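Local coordinates for exocyst complex component EXO70 (Saccharomyces cerevisiae, PDB 2B1E), which acts in the exocyst complex, which tethers secretory vesicles to sites of exocytosis, and plays a role in assembling that complex, at residues Asp459-Leu467 with Phe493-Thr504; Ser177-Leu188 with Phe245-Val256. All blocks are in the same frame, centred on the assembly; numbering follows the deposited sequence.

In the fold
The chain is an elongated, mainly helical rod with no strands, and the two contacts are separate points along it. Their centres lie 63 Å apart, and their nearest atoms are about 38 Å apart, so neither touches the other. Contact 2 sits about 13 Å from the centre of the chain and contact 1 about 52 Å from it. They follow in series, with contact 2 complete before contact 1 begins. Contact 1 joins successive antiparallel helices and is almost purely apolar. Contact 2 joins two parallel helices that flank helix 209-233 in sequence, and it carries a hydroxyl pair. Both are packing contacts of helical bundles within the Exo70 C-terminal family region.

Contact 1. Residues Asp459-Leu467 with Phe493-Thr504; sequences DWRDLTANL and FNEGFEDLVSKT
Leu-500 lies against the indole of Trp-460, a broad meeting of side chains between the antiparallel segments 459-467 and 493-504. Their axes approach to 10.2 Å at 173°. Leu-500 can be followed outward. Its CB faces the far rim of the six-membered ring, 4.0 Å from Trp-460 CH2. At CG the chain forks. CD1 sits over the ring face, 3.5 Å from Trp-460 CD2, and makes a CH-pi contact. The same methyl also touches the carbonyl oxygen of Asp-459. CD2 goes to the pyrrole side, near CE2 and NE1 of Trp-460, and also meets CB of Asp-459. The first torsion of Leu-500, -113°, lies away from a staggered value, which suggests a little strain.

The indole is a knob among Phe-497, Leu-500, Val-501 and Thr-504. Val-501 CG2 and Phe-497 CD1 meet its edge. Thr-504 OG1 comes within 3.2 Å of Trp-460 CZ2, but its hydrogen bond goes to Leu-500 O at 2.6 Å. Gln-411 also bonds this hydroxyl.

Leu-463 is the second knob. Its CG is anti to the backbone N (chi1 177°), pointing the branched end at the other helix, where CD1 lies 3.7 Å from the Gly-496 C atom. With no side chain on Gly-496, its CA comes within 6.4 Å of Leu-463 CA. Leu-463 CD2 turns toward Phe-497 and Leu-500. Further along, Leu-467 CD2 packs 3.7 Å from Phe-493 CD1.

Helix 512-537 covers Trp-460 and Leu-467, while helix 552-563 covers Phe-497. Helices 440-473 and 483-504 follow each other in the chain and form a helical hairpin. The polar side-chain bonds noted here stay on one helix or lead to other parts of the fold. The pair is therefore held by apolar shape fit.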
loop_
_atom_site.group_PDB
_atom_site.type_symbol
_atom_site.label_atom_id
_atom_site.label_comp_id
_atom_site.label_asym_id
_atom_site.label_seq_id
_atom_site.Cartn_x
_atom_site.Cartn_y
_atom_site.Cartn_z
ATOM N N ASP A 459 25.627 33.147 -13.573
ATOM C CA ASP A 459 26.886 33.881 -13.602
ATOM C C ASP A 459 27.069 34.580 -14.946
ATOM O O ASP A 459 27.674 35.652 -15.027
ATOM C CB ASP A 459 28.059 32.934 -13.312
ATOM C CG ASP A 459 28.107 32.479 -11.842
ATOM O OD1 ASP A 459 27.106 32.655 -11.108
ATOM O OD2 ASP A 459 29.151 31.928 -11.418
ATOM N N TRP A 460 26.550 33.975 -16.008
ATOM C CA TRP A 460 26.657 34.583 -17.321
ATOM C C TRP A 460 25.740 35.814 -17.381
ATOM O O TRP A 460 26.054 36.788 -18.068
ATOM C CB TRP A 460 26.268 33.588 -18.427
ATOM C CG TRP A 460 27.220 32.453 -18.589
ATOM C CD1 TRP A 460 27.135 31.217 -18.001
ATOM C CD2 TRP A 460 28.412 32.437 -19.385
ATOM N NE1 TRP A 460 28.195 30.436 -18.382
ATOM C CE2 TRP A 460 28.998 31.158 -19.231
ATOM C CE3 TRP A 460 29.042 33.378 -20.215
ATOM C CZ2 TRP A 460 30.186 30.795 -19.877
ATOM C CZ3 TRP A 460 30.225 33.016 -20.858
ATOM C CH2 TRP A 460 30.784 31.736 -20.685
ATOM N N ARG A 461 24.617 35.769 -16.664
ATOM C CA ARG A 461 23.700 36.910 -16.649
ATOM C C ARG A 461 24.394 38.096 -15.979
ATOM O O ARG A 461 24.238 39.246 -16.416
ATOM C CB ARG A 461 22.399 36.569 -15.906
ATOM C CG ARG A 461 21.522 35.537 -16.613
ATOM C CD ARG A 461 20.138 35.416 -15.958
ATOM N NE ARG A 461 20.141 34.621 -14.730
ATOM C CZ ARG A 461 19.764 33.345 -14.661
ATOM N NH1 ARG A 461 19.351 32.709 -15.749
ATOM N NH2 ARG A 461 19.792 32.706 -13.504
ATOM N N ASP A 462 25.168 37.824 -14.925
ATOM C CA ASP A 462 25.898 38.894 -14.226
ATOM C C ASP A 462 26.890 39.561 -15.182
ATOM O O ASP A 462 27.024 40.784 -15.215
ATOM C CB ASP A 462 26.658 38.327 -13.025
ATOM C CG ASP A 462 25.729 37.805 -11.940
ATOM O OD1 ASP A 462 24.497 37.965 -12.078
ATOM O OD2 ASP A 462 26.231 37.241 -10.948
ATOM N N LEU A 463 27.589 38.744 -15.957
ATOM C CA LEU A 463 28.559 39.237 -16.932
ATOM C C LEU A 463 27.917 40.212 -17.922
ATOM O O LEU A 463 28.423 41.322 -18.146
ATOM C CB LEU A 463 29.154 38.061 -17.711
ATOM C CG LEU A 463 30.151 38.395 -18.825
ATOM C CD1 LEU A 463 31.368 39.059 -18.228
ATOM C CD2 LEU A 463 30.568 37.139 -19.551
ATOM N N THR A 464 26.815 39.787 -18.535
ATOM C CA THR A 464 26.140 40.637 -19.508
ATOM C C THR A 464 25.490 41.856 -18.859
ATOM O O THR A 464 25.414 42.920 -19.476
ATOM C CB THR A 464 25.090 39.838 -20.323
ATOM O OG1 THR A 464 24.144 39.230 -19.437
ATOM C CG2 THR A 464 25.782 38.745 -21.140
ATOM N N ALA A 465 25.022 41.706 -17.620
ATOM C CA ALA A 465 24.412 42.834 -16.917
ATOM C C ALA A 465 25.492 43.886 -16.647
ATOM O O ALA A 465 25.262 45.092 -16.816
ATOM C CB ALA A 465 23.781 42.371 -15.593
ATOM N N ASN A 466 26.674 43.433 -16.242
ATOM C CA ASN A 466 27.768 44.356 -15.962
ATOM C C ASN A 466 28.142 45.139 -17.213
ATOM O O ASN A 466 28.355 46.350 -17.153
ATOM C CB ASN A 466 29.004 43.610 -15.450
ATOM C CG ASN A 466 28.800 43.020 -14.069
ATOM O OD1 ASN A 466 28.002 43.524 -13.272
ATOM N ND2 ASN A 466 29.534 41.954 -13.770
ATOM N N LEU A 467 28.214 44.441 -18.342
ATOM C CA LEU A 467 28.560 45.059 -19.615
ATOM C C LEU A 467 27.495 46.073 -20.022
ATOM O O LEU A 467 27.815 47.183 -20.441
ATOM C CB LEU A 467 28.687 43.988 -20.704
ATOM C CG LEU A 467 29.139 44.467 -22.090
ATOM C CD1 LEU A 467 30.529 45.084 -21.980
ATOM C CD2 LEU A 467 29.151 43.295 -23.070
ATOM N N PHE A 493 35.279 43.331 -19.752
ATOM C CA PHE A 493 34.441 42.266 -20.280
ATOM C C PHE A 493 35.306 41.042 -20.587
ATOM O O PHE A 493 34.952 39.919 -20.233
ATOM C CB PHE A 493 33.728 42.704 -21.558
ATOM C CG PHE A 493 32.980 41.585 -22.234
ATOM C CD1 PHE A 493 31.777 41.116 -21.711
ATOM C CD2 PHE A 493 33.519 40.950 -23.354
ATOM C CE1 PHE A 493 31.124 40.027 -22.294
ATOM C CE2 PHE A 493 32.878 39.865 -23.938
ATOM C CZ PHE A 493 31.679 39.400 -23.407
ATOM N N ASN A 494 36.439 41.256 -21.250
ATOM C CA ASN A 494 37.328 40.146 -21.593
ATOM C C ASN A 494 37.723 39.332 -20.361
ATOM O O ASN A 494 37.736 38.100 -20.403
ATOM C CB ASN A 494 38.601 40.655 -22.286
ATOM C CG ASN A 494 38.318 41.269 -23.643
ATOM O OD1 ASN A 494 37.347 40.906 -24.313
ATOM N ND2 ASN A 494 39.178 42.185 -24.066
ATOM N N GLU A 495 38.037 40.018 -19.266
ATOM C CA GLU A 495 38.424 39.332 -18.035
ATOM C C GLU A 495 37.254 38.542 -17.458
ATOM O O GLU A 495 37.430 37.424 -16.980
ATOM C CB GLU A 495 38.940 40.331 -16.995
ATOM C CG GLU A 495 40.325 40.898 -17.305
ATOM C CD GLU A 495 40.749 41.998 -16.329
ATOM O OE1 GLU A 495 40.744 41.746 -15.100
ATOM O OE2 GLU A 495 41.094 43.110 -16.792
ATOM N N GLY A 496 36.059 39.115 -17.513
ATOM C CA GLY A 496 34.896 38.428 -16.993
ATOM C C GLY A 496 34.526 37.247 -17.863
ATOM O O GLY A 496 34.183 36.177 -17.355
ATOM N N PHE A 497 34.598 37.447 -19.179
ATOM C CA PHE A 497 34.286 36.409 -20.164
ATOM C C PHE A 497 35.246 35.220 -20.012
ATOM O O PHE A 497 34.823 34.072 -19.862
ATOM C CB PHE A 497 34.426 36.977 -21.587
ATOM C CG PHE A 497 34.195 35.957 -22.676
ATOM C CD1 PHE A 497 32.908 35.481 -22.946
ATOM C CD2 PHE A 497 35.266 35.447 -23.409
ATOM C CE1 PHE A 497 32.690 34.507 -23.927
ATOM C CE2 PHE A 497 35.060 34.470 -24.396
ATOM C CZ PHE A 497 33.768 34.000 -24.652
ATOM N N GLU A 498 36.540 35.514 -20.071
ATOM C CA GLU A 498 37.575 34.491 -19.956
ATOM C C GLU A 498 37.513 33.735 -18.632
ATOM O O GLU A 498 37.719 32.521 -18.588
ATOM C CB GLU A 498 38.955 35.135 -20.153
ATOM C CG GLU A 498 39.301 35.359 -21.627
ATOM C CD GLU A 498 40.225 36.532 -21.849
ATOM O OE1 GLU A 498 40.955 36.903 -20.907
ATOM O OE2 GLU A 498 40.233 37.083 -22.973
ATOM N N ASP A 499 37.226 34.447 -17.550
ATOM C CA ASP A 499 37.129 33.806 -16.243
ATOM C C ASP A 499 35.967 32.807 -16.246
ATOM O O ASP A 499 36.089 31.704 -15.711
ATOM C CB ASP A 499 36.906 34.858 -15.152
ATOM C CG ASP A 499 37.004 34.281 -13.750
ATOM O OD1 ASP A 499 35.954 34.017 -13.125
ATOM O OD2 ASP A 499 38.141 34.091 -13.275
ATOM N N LEU A 500 34.845 33.199 -16.852
ATOM C CA LEU A 500 33.671 32.334 -16.919
ATOM C C LEU A 500 33.901 31.168 -17.869
ATOM O O LEU A 500 33.487 30.048 -17.585
ATOM C CB LEU A 500 32.426 33.127 -17.361
ATOM C CG LEU A 500 31.289 33.311 -16.351
ATOM C CD1 LEU A 500 30.170 34.155 -16.963
ATOM C CD2 LEU A 500 30.743 31.949 -15.925
ATOM N N VAL A 501 34.556 31.422 -18.995
ATOM C CA VAL A 501 34.825 30.342 -19.943
ATOM C C VAL A 501 35.654 29.260 -19.239
ATOM O O VAL A 501 35.340 28.081 -19.319
ATOM C CB VAL A 501 35.579 30.867 -21.196
ATOM C CG1 VAL A 501 36.033 29.702 -22.089
ATOM C CG2 VAL A 501 34.660 31.795 -21.992
ATOM N N SER A 502 36.690 29.683 -18.519
ATOM C CA SER A 502 37.581 28.775 -17.793
ATOM C C SER A 502 36.843 27.884 -16.794
ATOM O O SER A 502 37.000 26.653 -16.767
ATOM C CB SER A 502 38.645 29.600 -17.054
ATOM O OG SER A 502 39.552 28.771 -16.352
ATOM N N LYS A 503 36.027 28.515 -15.968
ATOM C CA LYS A 503 35.272 27.797 -14.960
ATOM C C LYS A 503 34.232 26.866 -15.559
ATOM O O LYS A 503 34.025 25.751 -15.071
ATOM C CB LYS A 503 34.613 28.808 -14.021
ATOM C CG LYS A 503 35.646 29.598 -13.240
ATOM C CD LYS A 503 35.020 30.650 -12.340
ATOM C CE LYS A 503 36.067 31.179 -11.375
ATOM N NZ LYS A 503 35.489 32.189 -10.459
ATOM N N THR A 504 33.575 27.320 -16.620
ATOM C CA THR A 504 32.552 26.504 -17.256
ATOM C C THR A 504 33.121 25.181 -17.757
ATOM O O THR A 504 32.407 24.176 -17.821
ATOM C CB THR A 504 31.887 27.266 -18.407
ATOM O OG1 THR A 504 31.396 28.515 -17.916
ATOM C CG2 THR A 504 30.713 26.477 -18.962
#

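Contact 2. Residues Ser177-Leu188 with Phe245-Val256; sequences SSGMNSYTEALL and FSFELVESINDV
Thr-184 and Ser-252 mark the close point of two nearly parallel helical segments, with axes 10.1 Å apart at 5° and CA atoms of these two residues 6.3 Å apart. Their hydroxyls meet directly: Thr-184 OG1 and Ser-252 OG are 2.5 Å apart, short for a hydrogen bond, so its details are doubtful. Thr-184 OG1 also bonds Met-180 O at 2.8 Å, on the opposite face of that carbonyl from Thr-184 N. Ser-252 OG is further bonded to Tyr-224 OH, so both hydroxyls of this buried pair have a further partner.

Toward the N-terminal ends, apolar packing lies beside polar groups. Met-180 CG lies 3.8 Å from Leu-249 CD2, the two side chains crossing at about a right angle. Met-180 CB meets the edge of the Phe-245 ring. Ser-178 OG, anti to its own backbone N (chi1 178°), accepts from Met-180 N in a nearly straight capping bond (166°). Glu-248 OE2 comes near the Asn-181 amide, but Glu-248 OE1 accepts from Gly-176 N.

At the other end, Leu-188 CD2 rests 3.5 Å from Asp-255 O, and its CD1 touches Asp-255 CB. Leu-187 CD2 reaches Val-256 CG2.

Helix 209-233, between the two in sequence, touches Met-180 and Phe-245. Helix 136-155 packs on Leu-187, and helix 268-299 on Val-250 and Ile-253, so the pair is built into an all-helical bundle without strands.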
loop_
_atom_site.group_PDB
_atom_site.type_symbol
_atom_site.label_atom_id
_atom_site.label_comp_id
_atom_site.label_asym_id
_atom_site.label_seq_id
_atom_site.Cartn_x
_atom_site.Cartn_y
_atom_site.Cartn_z
ATOM N N SER A 177 5.089 -13.166 -2.039
ATOM C CA SER A 177 5.621 -14.500 -1.813
ATOM C C SER A 177 5.216 -15.042 -0.449
ATOM O O SER A 177 5.285 -16.248 -0.207
ATOM C CB SER A 177 7.148 -14.476 -1.932
ATOM O OG SER A 177 7.685 -15.788 -1.923
ATOM N N SER A 178 4.782 -14.148 0.435
ATOM C CA SER A 178 4.379 -14.523 1.788
ATOM C C SER A 178 3.275 -15.574 1.842
ATOM O O SER A 178 2.490 -15.724 0.903
ATOM C CB SER A 178 3.929 -13.283 2.559
ATOM O OG SER A 178 3.492 -13.621 3.862
ATOM N N GLY A 179 3.221 -16.295 2.957
ATOM C CA GLY A 179 2.211 -17.322 3.128
ATOM C C GLY A 179 0.911 -16.747 3.656
ATOM O O GLY A 179 -0.068 -17.470 3.848
ATOM N N MET A 180 0.902 -15.439 3.894
ATOM C CA MET A 180 -0.286 -14.770 4.401
ATOM C C MET A 180 -1.337 -14.721 3.294
ATOM O O MET A 180 -2.539 -14.642 3.562
ATOM C CB MET A 180 0.062 -13.351 4.859
ATOM C CG MET A 180 -0.988 -12.703 5.752
ATOM S SD MET A 180 -1.112 -13.463 7.390
ATOM C CE MET A 180 -2.258 -14.779 7.062
ATOM N N ASN A 181 -0.871 -14.785 2.049
ATOM C CA ASN A 181 -1.753 -14.747 0.889
ATOM C C ASN A 181 -2.625 -15.996 0.792
ATOM O O ASN A 181 -3.847 -15.899 0.652
ATOM C CB ASN A 181 -0.932 -14.587 -0.395
ATOM C CG ASN A 181 -0.096 -13.320 -0.395
ATOM O OD1 ASN A 181 -0.616 -12.221 -0.201
ATOM N ND2 ASN A 181 1.207 -13.468 -0.611
ATOM N N SER A 182 -1.997 -17.166 0.857
ATOM C CA SER A 182 -2.738 -18.422 0.792
ATOM C C SER A 182 -3.648 -18.548 2.007
ATOM O O SER A 182 -4.835 -18.844 1.874
ATOM C CB SER A 182 -1.781 -19.613 0.750
ATOM O OG SER A 182 -1.024 -19.610 -0.443
ATOM N N TYR A 183 -3.080 -18.320 3.187
ATOM C CA TYR A 183 -3.832 -18.398 4.433
ATOM C C TYR A 183 -5.115 -17.594 4.290
ATOM O O TYR A 183 -6.186 -18.031 4.726
ATOM C CB TYR A 183 -3.008 -17.834 5.591
ATOM C CG TYR A 183 -3.646 -18.035 6.951
ATOM C CD1 TYR A 183 -3.342 -19.151 7.730
ATOM C CD2 TYR A 183 -4.571 -17.115 7.451
ATOM C CE1 TYR A 183 -3.941 -19.345 8.977
ATOM C CE2 TYR A 183 -5.177 -17.299 8.693
ATOM C CZ TYR A 183 -4.857 -18.413 9.450
ATOM O OH TYR A 183 -5.445 -18.584 10.686
ATOM N N THR A 184 -4.998 -16.416 3.679
ATOM C CA THR A 184 -6.143 -15.541 3.466
ATOM C C THR A 184 -7.129 -16.150 2.480
ATOM O O THR A 184 -8.335 -16.180 2.736
ATOM C CB THR A 184 -5.711 -14.163 2.925
ATOM O OG1 THR A 184 -4.998 -13.448 3.942
ATOM C CG2 THR A 184 -6.928 -13.352 2.508
ATOM N N GLU A 185 -6.614 -16.637 1.355
ATOM C CA GLU A 185 -7.464 -17.234 0.336
ATOM C C GLU A 185 -8.214 -18.432 0.907
ATOM O O GLU A 185 -9.398 -18.628 0.619
ATOM C CB GLU A 185 -6.630 -17.673 -0.870
ATOM C CG GLU A 185 -7.460 -17.995 -2.097
ATOM C CD GLU A 185 -6.646 -18.628 -3.213
ATOM O OE1 GLU A 185 -5.522 -18.151 -3.482
ATOM O OE2 GLU A 185 -7.135 -19.598 -3.828
ATOM N N ALA A 186 -7.525 -19.229 1.720
ATOM C CA ALA A 186 -8.142 -20.402 2.329
ATOM C C ALA A 186 -9.277 -19.954 3.245
ATOM O O ALA A 186 -10.391 -20.477 3.178
ATOM C CB ALA A 186 -7.105 -21.185 3.127
ATOM N N LEU A 187 -8.980 -18.981 4.093
ATOM C CA LEU A 187 -9.954 -18.432 5.027
ATOM C C LEU A 187 -11.198 -17.886 4.318
ATOM O O LEU A 187 -12.317 -18.011 4.818
ATOM C CB LEU A 187 -9.306 -17.323 5.855
ATOM C CG LEU A 187 -10.243 -16.609 6.828
ATOM C CD1 LEU A 187 -10.927 -17.637 7.736
ATOM C CD2 LEU A 187 -9.454 -15.596 7.645
ATOM N N LEU A 188 -11.003 -17.286 3.151
ATOM C CA LEU A 188 -12.117 -16.731 2.400
ATOM C C LEU A 188 -13.032 -17.843 1.886
ATOM O O LEU A 188 -14.253 -17.689 1.853
ATOM C CB LEU A 188 -11.588 -15.877 1.242
ATOM C CG LEU A 188 -10.803 -14.646 1.710
ATOM C CD1 LEU A 188 -10.131 -13.955 0.526
ATOM C CD2 LEU A 188 -11.739 -13.701 2.426
ATOM N N PHE A 245 5.536 -5.029 2.521
ATOM C CA PHE A 245 4.678 -6.178 2.760
ATOM C C PHE A 245 3.346 -5.693 3.313
ATOM O O PHE A 245 2.318 -6.354 3.159
ATOM C CB PHE A 245 5.329 -7.141 3.754
ATOM C CG PHE A 245 4.502 -8.362 4.038
ATOM C CD1 PHE A 245 4.086 -9.190 2.999
ATOM C CD2 PHE A 245 4.128 -8.680 5.340
ATOM C CE1 PHE A 245 3.312 -10.310 3.251
ATOM C CE2 PHE A 245 3.351 -9.805 5.600
ATOM C CZ PHE A 245 2.942 -10.621 4.552
ATOM N N SER A 246 3.374 -4.531 3.954
ATOM C CA SER A 246 2.175 -3.944 4.530
ATOM C C SER A 246 1.086 -3.780 3.472
ATOM O O SER A 246 -0.101 -3.901 3.772
ATOM C CB SER A 246 2.501 -2.588 5.153
ATOM O OG SER A 246 3.021 -1.699 4.184
ATOM N N PHE A 247 1.488 -3.502 2.236
ATOM C CA PHE A 247 0.520 -3.341 1.157
ATOM C C PHE A 247 -0.261 -4.635 0.944
ATOM O O PHE A 247 -1.459 -4.602 0.652
ATOM C CB PHE A 247 1.215 -2.946 -0.152
ATOM C CG PHE A 247 1.779 -1.551 -0.151
ATOM C CD1 PHE A 247 1.028 -0.479 0.329
ATOM C CD2 PHE A 247 3.047 -1.299 -0.670
ATOM C CE1 PHE A 247 1.530 0.823 0.288
ATOM C CE2 PHE A 247 3.558 -0.004 -0.716
ATOM C CZ PHE A 247 2.798 1.059 -0.236
ATOM N N GLU A 248 0.415 -5.771 1.091
ATOM C CA GLU A 248 -0.235 -7.066 0.914
ATOM C C GLU A 248 -1.088 -7.427 2.127
ATOM O O GLU A 248 -2.054 -8.180 2.013
ATOM C CB GLU A 248 0.803 -8.163 0.669
ATOM C CG GLU A 248 1.644 -7.946 -0.575
ATOM C CD GLU A 248 2.636 -9.067 -0.813
ATOM O OE1 GLU A 248 3.578 -8.865 -1.607
ATOM O OE2 GLU A 248 2.475 -10.149 -0.214
ATOM N N LEU A 249 -0.720 -6.899 3.290
ATOM C CA LEU A 249 -1.481 -7.154 4.504
ATOM C C LEU A 249 -2.769 -6.346 4.449
ATOM O O LEU A 249 -3.831 -6.827 4.838
ATOM C CB LEU A 249 -0.668 -6.767 5.740
ATOM C CG LEU A 249 0.524 -7.670 6.073
ATOM C CD1 LEU A 249 1.288 -7.096 7.262
ATOM C CD2 LEU A 249 0.030 -9.083 6.387
ATOM N N VAL A 250 -2.674 -5.114 3.960
ATOM C CA VAL A 250 -3.851 -4.261 3.836
ATOM C C VAL A 250 -4.864 -4.969 2.941
ATOM O O VAL A 250 -6.064 -4.968 3.220
ATOM C CB VAL A 250 -3.493 -2.889 3.213
ATOM C CG1 VAL A 250 -4.765 -2.124 2.855
ATOM C CG2 VAL A 250 -2.650 -2.076 4.195
ATOM N N GLU A 251 -4.368 -5.579 1.869
ATOM C CA GLU A 251 -5.216 -6.301 0.928
ATOM C C GLU A 251 -5.876 -7.506 1.606
ATOM O O GLU A 251 -7.027 -7.844 1.325
ATOM C CB GLU A 251 -4.379 -6.779 -0.259
ATOM C CG GLU A 251 -5.137 -7.675 -1.224
ATOM C CD GLU A 251 -4.227 -8.344 -2.237
ATOM O OE1 GLU A 251 -4.717 -9.235 -2.967
ATOM O OE2 GLU A 251 -3.027 -7.979 -2.305
ATOM N N SER A 252 -5.129 -8.152 2.492
ATOM C CA SER A 252 -5.623 -9.312 3.217
ATOM C C SER A 252 -6.800 -8.935 4.104
ATOM O O SER A 252 -7.902 -9.465 3.943
ATOM C CB SER A 252 -4.505 -9.907 4.074
ATOM O OG SER A 252 -4.941 -11.078 4.738
ATOM N N ILE A 253 -6.570 -8.013 5.037
ATOM C CA ILE A 253 -7.622 -7.584 5.949
ATOM C C ILE A 253 -8.833 -7.016 5.202
ATOM O O ILE A 253 -9.970 -7.154 5.659
ATOM C CB ILE A 253 -7.095 -6.532 6.967
ATOM C CG1 ILE A 253 -8.133 -6.306 8.071
ATOM C CG2 ILE A 253 -6.796 -5.215 6.266
ATOM C CD1 ILE A 253 -8.363 -7.514 8.952
ATOM N N ASN A 254 -8.597 -6.377 4.057
ATOM C CA ASN A 254 -9.703 -5.833 3.274
ATOM C C ASN A 254 -10.563 -6.976 2.738
ATOM O O ASN A 254 -11.788 -6.941 2.843
ATOM C CB ASN A 254 -9.190 -4.990 2.102
ATOM C CG ASN A 254 -8.685 -3.627 2.537
ATOM O OD1 ASN A 254 -8.690 -3.297 3.725
ATOM N ND2 ASN A 254 -8.248 -2.827 1.574
ATOM N N ASP A 255 -9.920 -7.984 2.157
ATOM C CA ASP A 255 -10.650 -9.130 1.617
ATOM C C ASP A 255 -11.457 -9.855 2.698
ATOM O O ASP A 255 -12.587 -10.282 2.459
ATOM C CB ASP A 255 -9.689 -10.118 0.947
ATOM C CG ASP A 255 -9.151 -9.603 -0.381
ATOM O OD1 ASP A 255 -9.725 -8.629 -0.918
ATOM O OD2 ASP A 255 -8.164 -10.180 -0.896
ATOM N N VAL A 256 -10.879 -9.993 3.886
ATOM C CA VAL A 256 -11.572 -10.669 4.972
ATOM C C VAL A 256 -12.760 -9.839 5.433
ATOM O O VAL A 256 -13.856 -10.364 5.609
ATOM C CB VAL A 256 -10.628 -10.939 6.174
ATOM C CG1 VAL A 256 -11.422 -11.467 7.361
ATOM C CG2 VAL A 256 -9.568 -11.953 5.779
#